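Local coordinates for protein acetylornithine aminotransferase (Aquifex aeolicus, PDB 2EH6) that uses pyridoxal 5'-phosphate to move an amino group between N-acetylornithine and 2-oxoglutarate in bacterial arginine biosynthesis, at residues 46-57 / 276-287; 32-43 / 352-360. All coordinates share one frame; numbering follows the deposited sequence.

Contact 1. Residues 46-57 / 276-287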
# COMPACT_ATOMS: atom_id res chain seq x y z
N TYR A 46 13.73 15.33 11.17
CA TYR A 46 15.03 14.80 11.53
C TYR A 46 16.00 15.24 10.43
O TYR A 46 15.86 14.84 9.28
CB TYR A 46 14.97 13.27 11.60
CG TYR A 46 16.19 12.64 12.21
CD1 TYR A 46 16.43 12.72 13.58
CD2 TYR A 46 17.12 11.96 11.42
CE1 TYR A 46 17.55 12.13 14.15
CE2 TYR A 46 18.24 11.36 11.98
CZ TYR A 46 18.45 11.45 13.34
OH TYR A 46 19.54 10.84 13.91
N PRO A 47 16.99 16.08 10.77
CA PRO A 47 17.98 16.60 9.82
C PRO A 47 18.49 15.64 8.74
O PRO A 47 18.35 15.91 7.54
CB PRO A 47 19.10 17.10 10.73
CG PRO A 47 18.35 17.61 11.91
CD PRO A 47 17.32 16.50 12.14
N LYS A 48 19.08 14.53 9.14
CA LYS A 48 19.62 13.59 8.16
C LYS A 48 18.53 13.07 7.22
O LYS A 48 18.76 12.94 6.01
CB LYS A 48 20.30 12.41 8.86
CG LYS A 48 21.03 11.47 7.91
CD LYS A 48 21.69 10.33 8.67
CE LYS A 48 22.48 9.43 7.74
NZ LYS A 48 23.22 8.37 8.49
N LEU A 49 17.36 12.78 7.76
CA LEU A 49 16.26 12.28 6.93
C LEU A 49 15.78 13.36 5.96
O LEU A 49 15.67 13.12 4.76
CB LEU A 49 15.10 11.81 7.82
CG LEU A 49 13.88 11.24 7.08
CD1 LEU A 49 14.33 10.13 6.16
CD2 LEU A 49 12.85 10.72 8.09
N THR A 50 15.51 14.55 6.47
CA THR A 50 15.05 15.66 5.65
C THR A 50 15.97 15.98 4.48
O THR A 50 15.52 16.14 3.35
CB THR A 50 14.88 16.94 6.49
OG1 THR A 50 13.83 16.75 7.44
CG2 THR A 50 14.54 18.12 5.60
N GLU A 51 17.27 16.09 4.77
CA GLU A 51 18.22 16.43 3.71
C GLU A 51 18.29 15.34 2.65
O GLU A 51 18.39 15.64 1.46
CB GLU A 51 19.60 16.69 4.32
CG GLU A 51 19.61 17.83 5.34
CD GLU A 51 18.86 19.08 4.86
OE1 GLU A 51 19.22 19.63 3.80
OE2 GLU A 51 17.92 19.52 5.56
N ALA A 52 18.22 14.08 3.06
CA ALA A 52 18.27 12.97 2.11
C ALA A 52 17.03 12.95 1.22
O ALA A 52 17.12 12.71 0.01
CB ALA A 52 18.39 11.65 2.85
N LEU A 53 15.86 13.19 1.81
CA LEU A 53 14.62 13.18 1.04
C LEU A 53 14.56 14.34 0.05
O LEU A 53 14.17 14.16 -1.11
CB LEU A 53 13.41 13.20 1.98
CG LEU A 53 13.25 12.01 2.93
CD1 LEU A 53 11.97 12.16 3.75
CD2 LEU A 53 13.19 10.71 2.13
N LYS A 54 14.95 15.53 0.50
CA LYS A 54 14.95 16.70 -0.38
C LYS A 54 15.86 16.46 -1.57
O LYS A 54 15.53 16.82 -2.70
CB LYS A 54 15.38 17.94 0.40
CG LYS A 54 14.31 18.46 1.35
CD LYS A 54 14.86 19.48 2.33
CE LYS A 54 15.42 20.69 1.62
NZ LYS A 54 15.90 21.70 2.61
N GLU A 55 17.01 15.84 -1.32
CA GLU A 55 17.95 15.55 -2.39
C GLU A 55 17.34 14.54 -3.36
O GLU A 55 17.47 14.67 -4.58
CB GLU A 55 19.25 15.00 -1.79
CG GLU A 55 20.53 15.33 -2.55
CD GLU A 55 20.96 14.24 -3.52
OE1 GLU A 55 20.90 13.05 -3.14
OE2 GLU A 55 21.38 14.57 -4.65
N GLN A 56 16.65 13.54 -2.82
CA GLN A 56 16.03 12.51 -3.66
C GLN A 56 14.88 13.07 -4.49
O GLN A 56 14.76 12.77 -5.68
CB GLN A 56 15.52 11.34 -2.79
CG GLN A 56 15.13 10.10 -3.59
CD GLN A 56 16.26 9.61 -4.48
OE1 GLN A 56 17.34 9.28 -4.00
NE2 GLN A 56 16.01 9.56 -5.79
N VAL A 57 14.04 13.87 -3.87
CA VAL A 57 12.91 14.47 -4.57
C VAL A 57 13.37 15.24 -5.81
O VAL A 57 12.66 15.27 -6.81
CB VAL A 57 12.12 15.41 -3.64
CG1 VAL A 57 11.22 16.31 -4.45
CG2 VAL A 57 11.30 14.58 -2.65
N LEU A 276 12.35 6.99 -3.31
CA LEU A 276 12.07 7.87 -2.18
C LEU A 276 11.92 7.06 -0.89
O LEU A 276 12.50 7.40 0.14
CB LEU A 276 10.80 8.68 -2.44
CG LEU A 276 10.53 9.81 -1.45
CD1 LEU A 276 11.62 10.87 -1.60
CD2 LEU A 276 9.16 10.42 -1.71
N ALA A 277 11.15 5.98 -0.96
CA ALA A 277 10.94 5.12 0.19
C ALA A 277 12.25 4.46 0.63
O ALA A 277 12.55 4.35 1.82
CB ALA A 277 9.91 4.04 -0.16
N CYS A 278 13.03 4.01 -0.35
CA CYS A 278 14.30 3.36 -0.04
C CYS A 278 15.33 4.32 0.55
O CYS A 278 16.13 3.93 1.39
CB CYS A 278 14.85 2.67 -1.28
SG CYS A 278 13.89 1.19 -1.77
N ARG A 279 15.30 5.58 0.12
CA ARG A 279 16.25 6.56 0.65
C ARG A 279 15.90 6.77 2.12
O ARG A 279 16.78 6.89 2.98
CB ARG A 279 16.12 7.87 -0.13
CG ARG A 279 17.17 8.94 0.20
CD ARG A 279 18.57 8.58 -0.31
NE ARG A 279 19.53 9.65 -0.05
CZ ARG A 279 19.76 10.68 -0.87
NH1 ARG A 279 19.10 10.80 -2.02
NH2 ARG A 279 20.65 11.61 -0.53
N ALA A 280 14.60 6.81 2.42
CA ALA A 280 14.15 7.00 3.79
C ALA A 280 14.56 5.81 4.64
O ALA A 280 15.13 5.97 5.72
CB ALA A 280 12.63 7.16 3.82
N GLY A 281 14.26 4.61 4.15
CA GLY A 281 14.60 3.40 4.88
C GLY A 281 16.09 3.28 5.14
O GLY A 281 16.49 2.81 6.20
N THR A 282 16.90 3.67 4.17
CA THR A 282 18.34 3.59 4.33
C THR A 282 18.81 4.49 5.47
O THR A 282 19.68 4.11 6.26
CB THR A 282 19.07 4.00 3.04
OG1 THR A 282 18.85 3.00 2.04
CG2 THR A 282 20.56 4.13 3.29
N VAL A 283 18.24 5.68 5.57
CA VAL A 283 18.61 6.61 6.62
C VAL A 283 18.15 6.07 7.97
O VAL A 283 18.91 6.05 8.94
CB VAL A 283 17.98 8.01 6.40
CG1 VAL A 283 18.24 8.89 7.60
CG2 VAL A 283 18.56 8.65 5.14
N VAL A 284 16.90 5.63 8.04
CA VAL A 284 16.34 5.11 9.28
C VAL A 284 17.10 3.89 9.80
O VAL A 284 17.42 3.80 10.98
CB VAL A 284 14.85 4.73 9.09
CG1 VAL A 284 14.34 4.00 10.32
CG2 VAL A 284 14.03 5.99 8.83
N VAL A 285 17.39 2.94 8.92
CA VAL A 285 18.10 1.75 9.35
C VAL A 285 19.48 2.08 9.93
O VAL A 285 19.85 1.53 10.97
CB VAL A 285 18.22 0.74 8.20
CG1 VAL A 285 19.15 -0.41 8.61
CG2 VAL A 285 16.83 0.18 7.87
N ASP A 286 20.22 2.97 9.29
CA ASP A 286 21.53 3.34 9.80
C ASP A 286 21.42 4.06 11.14
O ASP A 286 22.17 3.76 12.08
CB ASP A 286 22.28 4.25 8.81
CG ASP A 286 22.73 3.51 7.57
OD1 ASP A 286 22.79 2.26 7.61
OD2 ASP A 286 23.03 4.18 6.56
N GLU A 287 20.49 5.00 11.23
CA GLU A 287 20.31 5.75 12.47
C GLU A 287 19.78 4.90 13.61
O GLU A 287 20.23 5.01 14.75
CB GLU A 287 19.37 6.94 12.24
CG GLU A 287 19.91 7.96 11.26
CD GLU A 287 21.24 8.55 11.72
OE1 GLU A 287 21.26 9.16 12.81
OE2 GLU A 287 22.24 8.40 11.00
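R279 meets E55 end-on in a salt bridge, and both terminal nitrogens converge on a single oxygen: NH2 lies 3.0 Å and NH1 3.1 Å from E55 OE1. The carboxylate is turned 62° from the guanidinium plane. NH1 also donates to Q56 OE1 at 3.1 Å, again near the guanidinium plane, although the amide stands steeply across it and is approached from above its own carbonyl plane. Q56 NE2 turns instead to the carbonyl of L60, which holds the amide at both ends. The A52 carbonyl oxygen sits over one guanidinium face, 3.4 Å above its centre, without forming a hydrogen bond.

The two helices run nearly antiparallel, at 157° with axes 9.4 Å apart; the R279 group flanks an apolar seam beside L276, and the E287 group lies at its other end. Along that seam A52 CB touches V283 CG2, L49 CD1 lies against A280, L53 CD2 rests near both L276 CD1 and A280 CB, and V57 CG2 packs on L276 CD1. In this class-III aminotransferase, helix 47-59 lies at the dimer interface, where L53 packs on V57 of the second subunit and K54 pairs with E58 of that chain.

At the far end E287, bent at chi2 (-60°), offers one oxygen to each neighbour. Y46 OH hydrogen-bonds OE1 at 2.6 Å, edge-on from the ring, while K48, fully extended past CG, forms a salt bridge with NZ 2.7 Å from OE2. Both are met on the anti side but out of the carboxylate plane, and the lysine's aliphatic CG slides along V283 CG1 on the way.

Contact 2. Residues 32-43 / 352-360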
# COMPACT_ATOMS: atom_id res chain seq x y z
N ASP A 32 5.03 14.23 21.55
CA ASP A 32 4.52 13.08 20.82
C ASP A 32 4.95 11.71 21.33
O ASP A 32 6.06 11.26 21.07
CB ASP A 32 4.88 13.23 19.34
CG ASP A 32 4.30 12.12 18.48
OD1 ASP A 32 3.43 11.37 18.96
OD2 ASP A 32 4.72 12.02 17.31
N PHE A 33 4.05 11.04 22.04
CA PHE A 33 4.34 9.71 22.55
C PHE A 33 3.54 8.64 21.82
O PHE A 33 3.25 7.57 22.36
CB PHE A 33 4.07 9.64 24.06
CG PHE A 33 5.29 9.91 24.89
CD1 PHE A 33 5.99 11.10 24.75
CD2 PHE A 33 5.78 8.94 25.77
CE1 PHE A 33 7.16 11.33 25.47
CE2 PHE A 33 6.94 9.17 26.49
CZ PHE A 33 7.64 10.36 26.34
N VAL A 34 3.18 8.94 20.57
CA VAL A 34 2.43 8.02 19.73
C VAL A 34 3.14 7.84 18.38
O VAL A 34 2.99 6.82 17.72
CB VAL A 34 0.99 8.53 19.48
CG1 VAL A 34 0.32 7.71 18.39
CG2 VAL A 34 0.18 8.45 20.77
N SER A 35 3.91 8.85 17.99
CA SER A 35 4.65 8.85 16.73
C SER A 35 3.87 8.31 15.53
O SER A 35 4.41 7.56 14.70
CB SER A 35 5.97 8.08 16.88
OG SER A 35 5.76 6.68 17.04
N GLY A 36 2.60 8.70 15.43
CA GLY A 36 1.77 8.27 14.31
C GLY A 36 1.59 6.77 14.27
O GLY A 36 1.44 6.17 13.20
N ILE A 37 1.57 6.17 15.46
CA ILE A 37 1.43 4.73 15.68
C ILE A 37 2.74 4.02 15.36
O ILE A 37 2.77 3.05 14.60
CB ILE A 37 0.30 4.11 14.83
CG1 ILE A 37 -0.99 4.92 14.97
CG2 ILE A 37 0.01 2.69 15.33
CD1 ILE A 37 -2.15 4.34 14.18
N GLY A 38 3.83 4.51 15.93
CA GLY A 38 5.13 3.90 15.74
C GLY A 38 5.75 4.04 14.37
O GLY A 38 6.60 3.24 13.97
N VAL A 39 5.34 5.06 13.64
CA VAL A 39 5.86 5.29 12.29
C VAL A 39 7.01 6.30 12.27
O VAL A 39 8.02 6.10 11.59
CB VAL A 39 4.72 5.78 11.36
CG1 VAL A 39 5.30 6.27 10.05
CG2 VAL A 39 3.72 4.66 11.14
N ASN A 40 6.86 7.39 13.01
CA ASN A 40 7.90 8.41 13.02
C ASN A 40 9.03 8.03 13.96
O ASN A 40 9.27 8.68 14.98
CB ASN A 40 7.29 9.76 13.40
CG ASN A 40 6.15 10.16 12.47
OD1 ASN A 40 6.33 10.24 11.25
ND2 ASN A 40 4.98 10.41 13.03
N SER A 41 9.72 6.95 13.61
CA SER A 41 10.84 6.42 14.39
C SER A 41 11.90 7.44 14.78
O SER A 41 12.46 7.37 15.89
CB SER A 41 11.50 5.26 13.63
OG SER A 41 11.80 5.63 12.29
N LEU A 42 12.20 8.39 13.89
CA LEU A 42 13.20 9.42 14.17
C LEU A 42 12.57 10.79 14.45
O LEU A 42 13.24 11.82 14.33
CB LEU A 42 14.17 9.54 12.99
CG LEU A 42 14.88 8.26 12.56
CD1 LEU A 42 15.81 8.55 11.39
CD2 LEU A 42 15.66 7.67 13.72
N GLY A 43 11.30 10.79 14.84
CA GLY A 43 10.63 12.05 15.12
C GLY A 43 10.36 12.82 13.84
O GLY A 43 10.37 12.24 12.75
N ARG A 352 -1.37 2.96 25.17
CA ARG A 352 -0.19 2.51 24.45
C ARG A 352 0.73 3.70 24.21
O ARG A 352 0.28 4.77 23.83
CB ARG A 352 -0.60 1.87 23.12
CG ARG A 352 0.55 1.49 22.21
CD ARG A 352 0.09 0.73 20.97
NE ARG A 352 -1.06 1.35 20.32
CZ ARG A 352 -1.49 1.03 19.10
NH1 ARG A 352 -0.86 0.10 18.40
NH2 ARG A 352 -2.56 1.63 18.59
N PHE A 353 2.03 3.50 24.45
CA PHE A 353 3.02 4.56 24.27
C PHE A 353 4.01 4.13 23.19
O PHE A 353 4.63 3.08 23.30
CB PHE A 353 3.76 4.82 25.58
CG PHE A 353 2.85 5.00 26.76
CD1 PHE A 353 2.09 6.16 26.90
CD2 PHE A 353 2.73 4.00 27.72
CE1 PHE A 353 1.22 6.32 27.98
CE2 PHE A 353 1.86 4.14 28.80
CZ PHE A 353 1.11 5.31 28.94
N LEU A 354 4.15 4.96 22.16
CA LEU A 354 5.05 4.68 21.05
C LEU A 354 5.81 5.94 20.67
O LEU A 354 5.71 6.43 19.56
CB LEU A 354 4.26 4.19 19.83
CG LEU A 354 3.55 2.84 19.97
CD1 LEU A 354 2.60 2.64 18.78
CD2 LEU A 354 4.59 1.73 20.04
N PRO A 355 6.59 6.49 21.62
CA PRO A 355 7.35 7.70 21.31
C PRO A 355 8.41 7.47 20.25
O PRO A 355 8.77 6.32 19.95
CB PRO A 355 7.96 8.06 22.67
CG PRO A 355 8.19 6.71 23.28
CD PRO A 355 6.89 6.01 22.98
N PRO A 356 8.93 8.55 19.64
CA PRO A 356 9.96 8.40 18.61
C PRO A 356 11.14 7.72 19.29
O PRO A 356 11.33 7.87 20.50
CB PRO A 356 10.26 9.84 18.21
CG PRO A 356 8.93 10.52 18.44
CD PRO A 356 8.52 9.96 19.77
N LEU A 357 11.95 6.99 18.53
CA LEU A 357 13.07 6.29 19.14
C LEU A 357 14.20 7.21 19.61
O LEU A 357 15.12 6.77 20.30
CB LEU A 357 13.59 5.21 18.18
CG LEU A 357 12.51 4.21 17.72
CD1 LEU A 357 13.16 3.10 16.90
CD2 LEU A 357 11.77 3.62 18.93
N ILE A 358 14.12 8.49 19.26
CA ILE A 358 15.12 9.46 19.68
C ILE A 358 14.74 10.11 21.02
O ILE A 358 15.43 11.00 21.51
CB ILE A 358 15.29 10.60 18.65
CG1 ILE A 358 13.95 11.31 18.44
CG2 ILE A 358 15.83 10.04 17.34
CD1 ILE A 358 14.04 12.59 17.63
N ILE A 359 13.63 9.66 21.59
CA ILE A 359 13.15 10.21 22.85
C ILE A 359 14.22 10.11 23.95
O ILE A 359 14.98 9.15 24.01
CB ILE A 359 11.86 9.48 23.30
CG1 ILE A 359 11.12 10.31 24.34
CG2 ILE A 359 12.20 8.10 23.83
CD1 ILE A 359 10.35 11.48 23.75
N GLN A 360 14.28 11.12 24.82
CA GLN A 360 15.26 11.15 25.90
C GLN A 360 14.60 11.16 27.28
O GLN A 360 13.43 11.49 27.41
CB GLN A 360 16.17 12.37 25.76
CG GLN A 360 17.05 12.32 24.52
CD GLN A 360 17.93 13.55 24.38
OE1 GLN A 360 18.76 13.84 25.24
NE2 GLN A 360 17.75 14.29 23.28
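D32 OD1 grips two successive backbone amides, S35 N at 2.7 Å and V34 N at 2.9 Å, both from the same face of the carboxylate. This Asx turn leads into S35 to G38, all with positive phi, so the backbone winds as a short left-handed turn. The S35 hydroxyl, placed between its own N and carbonyl carbon (chi1 69°), donates to L354 O almost along the C=O axis. L354 N donates to F33 O at 2.8 Å from well above the carbonyl plane, and farther on L357 N reaches S41 O at 2.7 Å. These three bonds join the two irregular chains just beyond the ends of strands 29-32 and 350-353, which flank strand 341-346 in the mixed sheet. D32 O, buried against P356 CD at 3.1 Å, has no partner in the model.

Between the chains lie apolar groups. P355 CB stands over the F33 ring face in a CH-pi contact, 3.9 Å from its centroid, and I359 CD1 approaches F33 CE1 at 3.6 Å. L354 CD1 lies against G38 N and the I37 carbonyl carbon.

Strand 350-353, which ends at F353, carries R352, bonded to N344 and, weakly, to Q215 of the cofactor pocket. Over this sheet F33 meets F302 of helix 275-308 together with I364 and A367 of helix 361-374, while G36 O and N40 ND2 bond to H62 of the second subunit.

How the contacts relate
Helix 47-59 follows the 32-43 segment in the chain, and contact 1 is nested inside the loop that contact 2 closes. Their centres lie about 17 Å apart, yet they touch: V284 CG1 is 3.6 Å from S41 OG, L42 CD1 is 4.0 Å from E287 CB, and Y46 CE1 is 4.2 Å from I358 CG2. Helix 275-308 thus serves both. Only contact 2 comes near the cofactor, with the I37 side chain about 5 Å from pyridoxal phosphate and about 4 Å from that of K241, the lysine known to take the cofactor, though not joined to it in this structure. Contact 1 lies away from the annotated sites, though both contacts reach the second subunit.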